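Local coordinates for 3-phytase (Klebsiella pneumoniae, PDB 2WNH), which is a histidine acid phosphatase that probably hydrolyses phytate (myo-inositol hexakisphosphate), with first attack at the 3-phosphate, at residues B[91-96]-B[284-289]; B[155-160]-B[189-194]; B[217-222]-B[343-348]. The protein carries 3 engineered substitutions. All coordinates share one frame; numbering follows the deposited sequence.

Contact 1: B[91-96]-B[284-289]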
loop_
_atom_site.group_PDB
_atom_site.type_symbol
_atom_site.label_atom_id
_atom_site.label_comp_id
_atom_site.label_asym_id
_atom_site.label_seq_id
_atom_site.Cartn_x
_atom_site.Cartn_y
_atom_site.Cartn_z
ATOM N N ILE B 91 -14.213 14.366 12.923
ATOM C CA ILE B 91 -13.309 15.437 13.381
ATOM C C ILE B 91 -13.819 16.816 12.979
ATOM O O ILE B 91 -14.463 16.980 11.924
ATOM C CB ILE B 91 -11.853 15.208 12.852
ATOM C CG1 ILE B 91 -10.809 16.145 13.534
ATOM C CG2 ILE B 91 -11.791 15.286 11.312
ATOM C CD1 ILE B 91 -9.392 15.776 13.164
ATOM N N TYR B 92 -13.547 17.794 13.845
ATOM C CA TYR B 92 -13.698 19.210 13.502
ATOM C C TYR B 92 -12.409 19.888 13.897
ATOM O O TYR B 92 -11.978 19.775 15.053
ATOM C CB TYR B 92 -14.900 19.876 14.207
ATOM C CG TYR B 92 -15.130 21.302 13.757
ATOM C CD1 TYR B 92 -15.788 21.581 12.554
ATOM C CD2 TYR B 92 -14.664 22.382 14.517
ATOM C CE1 TYR B 92 -15.980 22.908 12.126
ATOM C CE2 TYR B 92 -14.867 23.695 14.100
ATOM C CZ TYR B 92 -15.517 23.949 12.911
ATOM O OH TYR B 92 -15.679 25.273 12.513
ATOM N N VAL B 93 -11.794 20.569 12.930
ATOM C CA VAL B 93 -10.510 21.247 13.175
ATOM C C VAL B 93 -10.679 22.749 13.109
ATOM O O VAL B 93 -11.114 23.298 12.083
ATOM C CB VAL B 93 -9.423 20.797 12.161
ATOM C CG1 VAL B 93 -8.092 21.454 12.497
ATOM C CG2 VAL B 93 -9.282 19.254 12.163
ATOM N N ARG B 94 -10.340 23.419 14.215
ATOM C CA ARG B 94 -10.398 24.875 14.286
ATOM C C ARG B 94 -8.998 25.425 14.624
ATOM O O ARG B 94 -8.449 25.148 15.688
ATOM C CB ARG B 94 -11.433 25.307 15.339
ATOM C CG ARG B 94 -11.530 26.835 15.473
ATOM C CD ARG B 94 -12.847 27.249 16.094
ATOM N NE ARG B 94 -12.843 28.658 16.509
ATOM C CZ ARG B 94 -13.934 29.278 16.926
ATOM N NH1 ARG B 94 -15.099 28.618 16.916
ATOM N NH2 ARG B 94 -13.873 30.544 17.341
ATOM N N ALA B 95 -8.423 26.148 13.671
ATOM C CA ALA B 95 -7.087 26.724 13.797
ATOM C C ALA B 95 -7.153 28.226 13.987
ATOM O O ALA B 95 -7.966 28.911 13.357
ATOM C CB ALA B 95 -6.250 26.406 12.565
ATOM N N SER B 96 -6.246 28.743 14.818
ATOM C CA SER B 96 -5.967 30.179 14.857
ATOM C C SER B 96 -5.643 30.665 13.415
ATOM O O SER B 96 -5.022 29.916 12.631
ATOM C CB SER B 96 -4.798 30.424 15.815
ATOM O OG SER B 96 -4.259 31.706 15.592
ATOM N N TRP B 284 -13.489 13.832 17.569
ATOM C CA TRP B 284 -12.218 14.518 17.849
ATOM C C TRP B 284 -12.353 16.002 17.509
ATOM O O TRP B 284 -12.604 16.356 16.351
ATOM C CB TRP B 284 -11.124 13.804 17.028
ATOM C CG TRP B 284 -9.720 14.251 17.139
ATOM C CD1 TRP B 284 -9.166 15.159 18.018
ATOM C CD2 TRP B 284 -8.652 13.778 16.312
ATOM N NE1 TRP B 284 -7.798 15.283 17.755
ATOM C CE2 TRP B 284 -7.472 14.446 16.714
ATOM C CE3 TRP B 284 -8.586 12.840 15.265
ATOM C CZ2 TRP B 284 -6.220 14.204 16.103
ATOM C CZ3 TRP B 284 -7.339 12.595 14.652
ATOM C CH2 TRP B 284 -6.178 13.293 15.069
ATOM N N LEU B 285 -12.216 16.864 18.534
ATOM C CA LEU B 285 -12.194 18.315 18.346
ATOM C C LEU B 285 -10.736 18.679 18.453
ATOM O O LEU B 285 -10.090 18.378 19.453
ATOM C CB LEU B 285 -12.980 19.027 19.453
ATOM C CG LEU B 285 -13.015 20.567 19.411
ATOM C CD1 LEU B 285 -13.692 21.056 18.127
ATOM C CD2 LEU B 285 -13.755 21.106 20.684
ATOM N N LEU B 286 -10.227 19.287 17.394
ATOM C CA LEU B 286 -8.811 19.623 17.317
ATOM C C LEU B 286 -8.688 21.141 17.125
ATOM O O LEU B 286 -9.167 21.707 16.125
ATOM C CB LEU B 286 -8.145 18.842 16.167
ATOM C CG LEU B 286 -6.714 19.251 15.816
ATOM C CD1 LEU B 286 -5.807 19.060 17.037
ATOM C CD2 LEU B 286 -6.150 18.438 14.629
ATOM N N LEU B 287 -8.055 21.772 18.114
ATOM C CA LEU B 287 -7.814 23.211 18.153
ATOM C C LEU B 287 -6.315 23.444 18.014
ATOM O O LEU B 287 -5.513 22.808 18.690
ATOM C CB LEU B 287 -8.278 23.784 19.493
ATOM C CG LEU B 287 -9.701 23.434 19.944
ATOM C CD1 LEU B 287 -9.964 24.080 21.312
ATOM C CD2 LEU B 287 -10.727 23.897 18.921
ATOM N N VAL B 288 -5.943 24.386 17.155
ATOM C CA VAL B 288 -4.533 24.605 16.898
ATOM C C VAL B 288 -4.236 26.095 17.103
ATOM O O VAL B 288 -4.786 26.954 16.399
ATOM C CB VAL B 288 -4.131 24.096 15.487
ATOM C CG1 VAL B 288 -2.622 24.235 15.276
ATOM C CG2 VAL B 288 -4.540 22.590 15.317
ATOM N N ALA B 289 -3.355 26.364 18.059
ATOM C CA ALA B 289 -3.046 27.740 18.453
ATOM C C ALA B 289 -1.589 27.875 18.908
ATOM O O ALA B 289 -0.679 27.303 18.302
ATOM C CB ALA B 289 -4.037 28.233 19.525
#
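Strands 91-95 and 284-289 run side by side in the same direction, their axes 14° apart, and five backbone hydrogen bonds zip them together. As in any parallel pair, one residue bonds two across the way: Tyr92 gives its N to Trp284 O and takes Leu286 N on its O, and Arg94 likewise uses Leu286 O and Val288 N. The fifth bond, 2.8 Å from Ser96 N to Val288 O and nearly straight at 175°, keeps the ladder tight where the first strand gives way to loop.

On one face, Ile91, Val93 and Ala95 line up beside Trp284, Leu286 and Val288. With CG1 anti to the backbone N (chi1 -169°), Ile91 stretches its CD1 methyl over the six-membered ring of Trp284, a CH-pi contact in which CD1 lies 3.9 Å from the ring centroid. Next along, Val93 CG2 meets Leu286 CD2 at 4.1 Å; the beta-branched Ile91, Val93 and Val288 suit extended strands. The opposite face carries Tyr92, whose ring edge meets Leu285 CD1 at 4.0 Å from CD2, and Arg94, whose CB rests 3.9 Å from Leu287 CD2 while its extended chain leads to a salt bridge with Asp128.

Further out, Tyr92 OH bonds Leu404 N, and Ser96 OG bonds His290 of the HD motif. In histidine acid phosphatases this motif belongs to the catalytic site, so the C-terminal end of the strand pair probably leads into it. Strand 284-289 is an inner strand of the mixed sheet of the alpha/beta domain, hydrogen-bonded along its other edge to strand 14-24. Helix 99-112 packs under Ile91, Val93 and Val288, whereas helix 256-274 covers Leu287 from the opposite side.

Contact 2: B[155-160]-B[189-194]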
loop_
_atom_site.group_PDB
_atom_site.type_symbol
_atom_site.label_atom_id
_atom_site.label_comp_id
_atom_site.label_asym_id
_atom_site.label_seq_id
_atom_site.Cartn_x
_atom_site.Cartn_y
_atom_site.Cartn_z
ATOM N N GLY B 155 8.386 39.405 42.595
ATOM C CA GLY B 155 9.094 39.686 43.852
ATOM C C GLY B 155 10.416 40.378 43.577
ATOM O O GLY B 155 10.477 41.311 42.777
ATOM N N ASP B 156 11.484 39.903 44.208
ATOM C CA ASP B 156 12.814 40.492 44.018
ATOM C C ASP B 156 13.465 40.029 42.707
ATOM O O ASP B 156 13.986 38.926 42.652
ATOM C CB ASP B 156 13.715 40.125 45.211
ATOM C CG ASP B 156 15.006 40.936 45.259
ATOM O OD1 ASP B 156 15.470 41.463 44.219
ATOM O OD2 ASP B 156 15.567 41.042 46.369
ATOM N N LEU B 157 13.448 40.877 41.677
ATOM C CA LEU B 157 13.977 40.514 40.347
ATOM C C LEU B 157 15.513 40.404 40.287
ATOM O O LEU B 157 16.064 39.587 39.528
ATOM C CB LEU B 157 13.443 41.452 39.254
ATOM C CG LEU B 157 12.005 41.198 38.749
ATOM C CD1 LEU B 157 11.505 42.356 37.931
ATOM C CD2 LEU B 157 11.923 39.890 37.928
ATOM N N ALA B 158 16.201 41.220 41.091
ATOM C CA ALA B 158 17.655 41.103 41.241
ATOM C C ALA B 158 18.041 39.728 41.760
ATOM O O ALA B 158 19.030 39.143 41.304
ATOM C CB ALA B 158 18.194 42.189 42.191
ATOM N N GLN B 159 17.273 39.221 42.723
ATOM C CA GLN B 159 17.518 37.905 43.295
ATOM C C GLN B 159 17.238 36.781 42.276
ATOM O O GLN B 159 17.977 35.793 42.214
ATOM C CB GLN B 159 16.673 37.717 44.550
ATOM C CG GLN B 159 17.037 36.517 45.400
ATOM C CD GLN B 159 16.386 36.558 46.784
ATOM O OE1 GLN B 159 16.059 35.515 47.358
ATOM N NE2 GLN B 159 16.194 37.765 47.322
ATOM N N ARG B 160 16.167 36.935 41.491
ATOM C CA ARG B 160 15.862 35.971 40.420
ATOM C C ARG B 160 16.993 35.940 39.372
ATOM O O ARG B 160 17.405 34.862 38.927
ATOM C CB ARG B 160 14.520 36.295 39.748
ATOM C CG ARG B 160 13.263 35.936 40.548
ATOM C CD ARG B 160 12.009 36.180 39.688
ATOM N NE ARG B 160 10.751 35.848 40.364
ATOM C CZ ARG B 160 10.159 34.649 40.341
ATOM N NH1 ARG B 160 10.709 33.620 39.690
ATOM N NH2 ARG B 160 9.009 34.469 40.983
ATOM N N TRP B 189 16.834 43.586 35.362
ATOM C CA TRP B 189 15.499 43.019 35.138
ATOM C C TRP B 189 14.452 43.834 35.877
ATOM O O TRP B 189 14.455 43.885 37.115
ATOM C CB TRP B 189 15.445 41.574 35.623
ATOM C CG TRP B 189 16.256 40.595 34.798
ATOM C CD1 TRP B 189 17.157 40.886 33.804
ATOM C CD2 TRP B 189 16.257 39.169 34.934
ATOM N NE1 TRP B 189 17.703 39.725 33.305
ATOM C CE2 TRP B 189 17.169 38.657 33.983
ATOM C CE3 TRP B 189 15.565 38.272 35.759
ATOM C CZ2 TRP B 189 17.409 37.278 33.838
ATOM C CZ3 TRP B 189 15.805 36.901 35.615
ATOM C CH2 TRP B 189 16.727 36.424 34.669
ATOM N N ARG B 190 13.561 44.459 35.119
ATOM C CA ARG B 190 12.473 45.246 35.703
ATOM C C ARG B 190 11.165 45.030 34.960
ATOM O O ARG B 190 11.157 44.703 33.773
ATOM C CB ARG B 190 12.828 46.734 35.709
ATOM C CG ARG B 190 12.769 47.411 34.347
ATOM C CD ARG B 190 13.436 48.795 34.372
ATOM N NE ARG B 190 14.893 48.701 34.286
ATOM C CZ ARG B 190 15.577 48.503 33.156
ATOM N NH1 ARG B 190 14.950 48.371 31.990
ATOM N NH2 ARG B 190 16.901 48.434 33.191
ATOM N N VAL B 191 10.060 45.237 35.665
ATOM C CA VAL B 191 8.744 45.131 35.054
ATOM C C VAL B 191 8.457 46.371 34.210
ATOM O O VAL B 191 8.525 47.503 34.700
ATOM C CB VAL B 191 7.652 44.895 36.117
ATOM C CG1 VAL B 191 6.335 44.546 35.459
ATOM C CG2 VAL B 191 8.084 43.783 37.063
ATOM N N GLU B 192 8.160 46.150 32.932
ATOM C CA GLU B 192 7.873 47.226 31.994
ATOM C C GLU B 192 6.508 47.036 31.332
ATOM O O GLU B 192 6.030 45.912 31.230
ATOM C CB GLU B 192 8.972 47.283 30.934
ATOM C CG GLU B 192 10.357 47.460 31.535
ATOM C CD GLU B 192 11.422 47.740 30.499
ATOM O OE1 GLU B 192 11.372 47.129 29.409
ATOM O OE2 GLU B 192 12.316 48.564 30.789
ATOM N N GLN B 193 5.891 48.131 30.894
ATOM C CA GLN B 193 4.645 48.061 30.132
ATOM C C GLN B 193 4.763 48.817 28.816
ATOM O O GLN B 193 5.278 49.929 28.781
ATOM C CB GLN B 193 3.459 48.603 30.939
ATOM C CG GLN B 193 3.104 47.805 32.164
ATOM C CD GLN B 193 1.658 48.039 32.594
ATOM O OE1 GLN B 193 1.190 49.185 32.679
ATOM N NE2 GLN B 193 0.939 46.948 32.848
ATOM N N SER B 194 4.275 48.208 27.737
ATOM C CA SER B 194 4.260 48.843 26.422
ATOM C C SER B 194 3.110 49.833 26.360
ATOM O O SER B 194 2.262 49.865 27.258
ATOM C CB SER B 194 4.110 47.798 25.317
ATOM O OG SER B 194 2.795 47.267 25.293
#
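Trp189, buried at the start of segment 189-194, meets the first turn of helix 157-163 with both backbone and side chain. Its carbonyl oxygen lies 3.4 Å from Leu157 CB, and its own CB is 4.1 Å from that same Leu157 CB. The indole, with CG beside the backbone N (chi1 -69°), brings CZ3 within 4.1 Å of Arg160 C. At Arg190 the main chain does the touching: Leu157 CD1 approaches its CA at 3.8 Å. The Arg190 side chain turns elsewhere, its NH1 forming a salt bridge of 2.9 Å with Glu192 OE2. Val191, where the short strand begins, offers CG2 to Leu157 CD1 at 3.8 Å. This strand pairs antiparallel with strand 199-201, whose Ile201 also packs on Leu157 and Trp189, so the contact seats the small two-stranded sheet on the start of helix 157-163.

Leucine suits position 157, its branched end reaching across three successive residues. Asp156 is the N-cap, OD1 accepting from Gln159 N, while Arg160 sends its guanidinium to Glu247 and the carbonyls of Lys153 and Ala154. No hydrogen bond crosses between the segments, so the contact rests on van der Waals packing, including leucine carbons against the Trp189 carbonyl.

Contact 3: B[217-222]-B[343-348]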
loop_
_atom_site.group_PDB
_atom_site.type_symbol
_atom_site.label_atom_id
_atom_site.label_comp_id
_atom_site.label_asym_id
_atom_site.label_seq_id
_atom_site.Cartn_x
_atom_site.Cartn_y
_atom_site.Cartn_z
ATOM N N GLY B 217 15.553 26.372 16.332
ATOM C CA GLY B 217 16.643 26.036 15.378
ATOM C C GLY B 217 17.252 24.636 15.533
ATOM O O GLY B 217 17.589 23.995 14.512
ATOM N N TRP B 218 17.414 24.179 16.787
ATOM C CA TRP B 218 17.823 22.794 17.086
ATOM C C TRP B 218 16.794 21.827 16.505
ATOM O O TRP B 218 17.121 20.882 15.773
ATOM C CB TRP B 218 17.968 22.524 18.602
ATOM C CG TRP B 218 18.449 21.097 18.850
ATOM C CD1 TRP B 218 17.679 19.990 19.121
ATOM C CD2 TRP B 218 19.803 20.631 18.755
ATOM N NE1 TRP B 218 18.482 18.869 19.221
ATOM C CE2 TRP B 218 19.789 19.240 19.016
ATOM C CE3 TRP B 218 21.035 21.268 18.511
ATOM C CZ2 TRP B 218 20.964 18.460 19.013
ATOM C CZ3 TRP B 218 22.211 20.485 18.509
ATOM C CH2 TRP B 218 22.158 19.099 18.762
ATOM N N SER B 219 15.538 22.077 16.853
ATOM C CA SER B 219 14.431 21.193 16.477
ATOM C C SER B 219 14.242 21.124 14.966
ATOM O O SER B 219 13.805 20.082 14.436
ATOM C CB SER B 219 13.140 21.681 17.136
ATOM O OG SER B 219 13.303 21.703 18.545
ATOM N N GLU B 220 14.558 22.232 14.302
ATOM C CA GLU B 220 14.510 22.398 12.839
ATOM C C GLU B 220 15.546 21.554 12.078
ATOM O O GLU B 220 15.440 21.370 10.862
ATOM C CB GLU B 220 14.727 23.897 12.502
ATOM C CG GLU B 220 14.845 24.276 11.004
ATOM C CD GLU B 220 13.497 24.269 10.275
ATOM O OE1 GLU B 220 12.489 23.851 10.862
ATOM O OE2 GLU B 220 13.444 24.705 9.094
ATOM N N ASN B 221 16.575 21.092 12.778
ATOM C CA ASN B 221 17.757 20.540 12.078
ATOM C C ASN B 221 18.522 21.586 11.228
ATOM O O ASN B 221 19.041 21.279 10.130
ATOM C CB ASN B 221 17.387 19.282 11.242
ATOM C CG ASN B 221 18.617 18.451 10.864
ATOM O OD1 ASN B 221 19.645 18.502 11.553
ATOM N ND2 ASN B 221 18.524 17.693 9.763
ATOM N N LEU B 222 18.586 22.837 11.714
ATOM C CA LEU B 222 19.527 23.813 11.131
ATOM C C LEU B 222 20.953 23.286 11.282
ATOM O O LEU B 222 21.275 22.646 12.289
ATOM C CB LEU B 222 19.465 25.162 11.875
ATOM C CG LEU B 222 18.293 26.109 11.645
ATOM C CD1 LEU B 222 18.529 27.416 12.410
ATOM C CD2 LEU B 222 18.007 26.439 10.173
ATOM N N GLN B 343 7.288 15.647 21.495
ATOM C CA GLN B 343 8.483 14.888 21.157
ATOM C C GLN B 343 9.698 15.535 21.792
ATOM O O GLN B 343 9.742 16.759 21.950
ATOM C CB GLN B 343 8.676 14.844 19.649
ATOM C CG GLN B 343 7.663 13.949 18.952
ATOM C CD GLN B 343 8.157 13.523 17.574
ATOM O OE1 GLN B 343 8.702 12.407 17.388
ATOM N NE2 GLN B 343 7.980 14.395 16.607
ATOM N N GLY B 344 10.691 14.714 22.091
ATOM C CA GLY B 344 12.011 15.200 22.571
ATOM C C GLY B 344 12.804 15.987 21.526
ATOM O O GLY B 344 12.499 15.962 20.329
ATOM N N LEU B 345 13.830 16.709 21.995
ATOM C CA LEU B 345 14.612 17.590 21.134
ATOM C C LEU B 345 15.286 16.852 19.973
ATOM O O LEU B 345 15.250 17.324 18.829
ATOM C CB LEU B 345 15.689 18.301 21.968
ATOM C CG LEU B 345 15.159 19.415 22.861
ATOM C CD1 LEU B 345 16.181 19.675 23.971
ATOM C CD2 LEU B 345 14.879 20.674 22.066
ATOM N N ASP B 346 15.917 15.722 20.262
ATOM C CA ASP B 346 16.603 15.008 19.176
ATOM C C ASP B 346 15.613 14.325 18.229
ATOM O O ASP B 346 15.865 14.254 17.028
ATOM C CB ASP B 346 17.685 14.045 19.696
ATOM C CG ASP B 346 18.996 14.768 20.031
ATOM O OD1 ASP B 346 19.249 15.880 19.480
ATOM O OD2 ASP B 346 19.750 14.225 20.853
ATOM N N ASP B 347 14.483 13.861 18.760
ATOM C CA ASP B 347 13.435 13.238 17.926
ATOM C C ASP B 347 12.875 14.242 16.909
ATOM O O ASP B 347 12.632 13.885 15.744
ATOM C CB ASP B 347 12.336 12.615 18.801
ATOM C CG ASP B 347 12.733 11.217 19.335
ATOM O OD1 ASP B 347 13.823 10.693 18.989
ATOM O OD2 ASP B 347 11.948 10.634 20.087
ATOM N N LEU B 348 12.698 15.497 17.336
ATOM C CA LEU B 348 12.241 16.560 16.430
ATOM C C LEU B 348 13.317 16.844 15.392
ATOM O O LEU B 348 13.025 16.896 14.207
ATOM C CB LEU B 348 11.921 17.843 17.206
ATOM C CG LEU B 348 10.637 17.744 18.019
ATOM C CD1 LEU B 348 10.580 18.919 19.014
ATOM C CD2 LEU B 348 9.372 17.715 17.149
#
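One weak side-chain hydrogen bond links the two segments, the end of helix 204-219 and the start of helix 345-349. Trp218, its CG anti to the backbone N (chi1 -178°), directs NE1 at Asp346 OD1, 3.1 Å away, but the angle at hydrogen is only 133°. The carboxylate oxygen sits at the indole edge, in plane with the ring, and the carboxylate is turned 40° from it; an acid there would suit the ring's partly positive rim.

Van der Waals packing supplies the rest. Leu345 crosses the indole at about a right angle, its CB 3.9 Å from Trp218 CD1. Small Ser219 allows close approach: its CB lies 4.0 Å from Leu348 CB, and its OG, bonded back to Arg215 O, is flanked by Leu345 CD2 and Leu348 CD1.

Capping shapes both ends. Gly344 is the N-cap of the second helix, and Asn221 closes the first in a Schellman motif, its side-chain amide bonding Asp110 and Gly117 of the second subunit. Around the junction, Arg349 bonds Trp218 O and Leu222 O and makes a cation-pi contact with Trp218, helix 235-239 packs on Trp218 and Leu345, and helix 58-77 supplies His59 to Leu348 O.

The three contacts tie together separate parts of one chain without touching. Contact 2 is nested within the loop that contact 1 closes, yet their centres are 36 Å apart, on opposite sides of the chain's centre. Contact 3 crosses contact 1 in sequence, since 217-222 lies between the two strands of contact 1 and 343-348 beyond them; their centres are 24 Å apart. Contacts 2 and 3 come in series, 31 Å between centres. Contact 1 ends next to His290 of the HD motif, and so probably borders the catalytic site. The Asp346 side chain of contact 3 is about 9 Å from that of His358, a magnesium ligand although no magnesium is bound to this chain. In contact 2, the Arg160 side chain is about 5 Å from a sodium ion.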